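Local coordinates for periplasmic molybdate-binding protein (Azotobacter vinelandii, PDB 1ATG) that binds molybdate or tungstate in a pocket between its two domains, probably delivering the oxyanion from the periplasm to a membrane ABC transporter, at residues V4-N9 with V51-D56. Sequence-based numbering, arbitrary orientation.
Sequences VVTATN and VFFSAD. With WO4 (tungstate(VI)ion), chain B.
V5, A7, V51 and F53 join strands 4-7 and 51-53 as parallel neighbours through three nearly straight backbone bonds: V5 N to V51 O, F53 N to V5 O and A7 N to F53 O, the last 2.8 Å long. V4, V51, T6 and F53 share one face of the sheet. There V4 lies beside V51, and its CG1, anti to the backbone N (chi1 179°), meets the edge of the F53 ring in plane, 3.4 Å from CE2. T6 OG1 sits 3.6 Å from F53 CB while bonding to A7 O. On the other face V5 CG1 touches F52 CD1, and helix 36-44 covers both residues. Strand 29-34 pairs with the far side of strand 4-7, placing this contact within the mixed sheet of one domain of a periplasmic binding protein, strand 191-196 running antiparallel along the far edge of strand 51-53.

Toward and beyond the C-terminal ends of the strands the two segments diverge around tungstate. A7 CB and A55 CB touch at 3.8 Å, and both approach tungstate O2. N9 grips that oxygen twice, through its backbone N and through ND2 at 2.8 Å; ND2 also lies against A55 CB. N9 OD1 is held by Y227 and Q192, which fixes the orientation of the amide and presents ND2 to the anion. T8 OG1 bonds to tungstate O1, and S36, Y117 and V146 supply further bonds. Across the contact the anion therefore meets neutral N-H and hydroxyl donors beside two small methyls, a lining consistent with selection of oxyanions by size.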
loop_
_atom_site.group_PDB
_atom_site.type_symbol
_atom_site.label_atom_id
_atom_site.label_comp_id
_atom_site.label_asym_id
_atom_site.label_seq_id
_atom_site.Cartn_x
_atom_site.Cartn_y
_atom_site.Cartn_z
ATOM N N VAL A 4 2.941 -15.804 -1.891
ATOM C CA VAL A 4 2.544 -14.473 -2.338
ATOM C C VAL A 4 3.267 -13.379 -1.551
ATOM O O VAL A 4 3.262 -13.424 -0.329
ATOM C CB VAL A 4 1.021 -14.301 -2.153
ATOM C CG1 VAL A 4 0.544 -12.920 -2.578
ATOM C CG2 VAL A 4 0.267 -15.365 -2.949
ATOM N N VAL A 5 3.837 -12.449 -2.288
ATOM C CA VAL A 5 4.528 -11.312 -1.677
ATOM C C VAL A 5 3.738 -10.045 -1.987
ATOM O O VAL A 5 3.260 -9.840 -3.096
ATOM C CB VAL A 5 5.987 -11.208 -2.139
ATOM C CG1 VAL A 5 6.082 -10.939 -3.627
ATOM C CG2 VAL A 5 6.735 -10.153 -1.326
ATOM N N THR A 6 3.591 -9.212 -0.965
ATOM C CA THR A 6 2.822 -7.987 -1.119
ATOM C C THR A 6 3.547 -6.757 -0.605
ATOM O O THR A 6 4.249 -6.785 0.401
ATOM C CB THR A 6 1.459 -8.108 -0.418
ATOM O OG1 THR A 6 0.679 -6.923 -0.671
ATOM C CG2 THR A 6 1.556 -8.261 1.096
ATOM N N ALA A 7 3.300 -5.652 -1.286
ATOM C CA ALA A 7 3.630 -4.318 -0.778
ATOM C C ALA A 7 2.972 -4.232 0.593
ATOM O O ALA A 7 1.833 -4.687 0.798
ATOM C CB ALA A 7 3.076 -3.278 -1.727
ATOM N N THR A 8 3.646 -3.567 1.541
ATOM C CA THR A 8 3.176 -3.543 2.903
ATOM C C THR A 8 1.800 -2.925 3.086
ATOM O O THR A 8 1.106 -3.383 4.002
ATOM C CB THR A 8 4.124 -2.841 3.896
ATOM O OG1 THR A 8 4.171 -1.435 3.666
ATOM C CG2 THR A 8 5.526 -3.419 3.843
ATOM N N ASN A 9 1.375 -1.966 2.290
ATOM C CA ASN A 9 0.046 -1.399 2.506
ATOM C C ASN A 9 -1.057 -2.449 2.531
ATOM O O ASN A 9 -2.071 -2.250 3.203
ATOM C CB ASN A 9 -0.305 -0.385 1.413
ATOM C CG ASN A 9 -0.756 -1.003 0.111
ATOM O OD1 ASN A 9 -1.952 -1.203 -0.180
ATOM N ND2 ASN A 9 0.237 -1.354 -0.720
ATOM N N VAL A 51 3.325 -14.922 -6.837
ATOM C CA VAL A 51 2.511 -13.748 -7.120
ATOM C C VAL A 51 3.064 -12.535 -6.348
ATOM O O VAL A 51 3.460 -12.692 -5.200
ATOM C CB VAL A 51 1.051 -13.974 -6.678
ATOM C CG1 VAL A 51 0.189 -12.719 -6.784
ATOM C CG2 VAL A 51 0.366 -15.097 -7.457
ATOM N N PHE A 52 3.026 -11.389 -7.004
ATOM C CA PHE A 52 3.463 -10.135 -6.409
ATOM C C PHE A 52 2.342 -9.094 -6.548
ATOM O O PHE A 52 1.901 -8.799 -7.641
ATOM C CB PHE A 52 4.727 -9.629 -7.101
ATOM C CG PHE A 52 5.195 -8.238 -6.794
ATOM C CD1 PHE A 52 5.136 -7.650 -5.538
ATOM C CD2 PHE A 52 5.750 -7.495 -7.825
ATOM C CE1 PHE A 52 5.605 -6.360 -5.341
ATOM C CE2 PHE A 52 6.229 -6.209 -7.621
ATOM C CZ PHE A 52 6.159 -5.642 -6.370
ATOM N N PHE A 53 1.968 -8.522 -5.396
ATOM C CA PHE A 53 1.064 -7.389 -5.307
ATOM C C PHE A 53 1.904 -6.132 -5.023
ATOM O O PHE A 53 2.459 -5.995 -3.926
ATOM C CB PHE A 53 0.047 -7.557 -4.183
ATOM C CG PHE A 53 -0.963 -8.633 -4.457
ATOM C CD1 PHE A 53 -2.042 -8.418 -5.289
ATOM C CD2 PHE A 53 -0.814 -9.880 -3.873
ATOM C CE1 PHE A 53 -2.960 -9.412 -5.555
ATOM C CE2 PHE A 53 -1.740 -10.890 -4.118
ATOM C CZ PHE A 53 -2.810 -10.647 -4.961
ATOM N N SER A 54 2.009 -5.267 -6.017
ATOM C CA SER A 54 2.758 -4.028 -5.797
ATOM C C SER A 54 1.840 -2.907 -5.309
ATOM O O SER A 54 0.602 -3.022 -5.488
ATOM C CB SER A 54 3.411 -3.597 -7.109
ATOM O OG SER A 54 4.290 -2.509 -6.861
ATOM N N ALA A 55 2.393 -1.802 -4.820
ATOM C CA ALA A 55 1.599 -0.621 -4.509
ATOM C C ALA A 55 1.608 0.351 -5.688
ATOM O O ALA A 55 1.064 1.443 -5.557
ATOM C CB ALA A 55 2.129 0.087 -3.266
ATOM N N ASP A 56 2.176 -0.034 -6.829
ATOM C CA ASP A 56 2.199 0.806 -8.012
ATOM C C ASP A 56 2.037 -0.067 -9.261
ATOM O O ASP A 56 1.811 -1.263 -9.214
ATOM C CB ASP A 56 3.486 1.625 -8.094
ATOM C CG ASP A 56 4.762 0.857 -8.305
ATOM O OD1 ASP A 56 4.776 -0.356 -8.575
ATOM O OD2 ASP A 56 5.843 1.520 -8.153
HETATM W W WO4 B . 4.265 0.320 0.109
HETATM O O1 WO4 B . 5.123 0.159 1.657
HETATM O O2 WO4 B . 2.714 -0.444 0.176
HETATM O O3 WO4 B . 4.008 2.019 -0.300
HETATM O O4 WO4 B . 5.189 -0.416 -1.210
#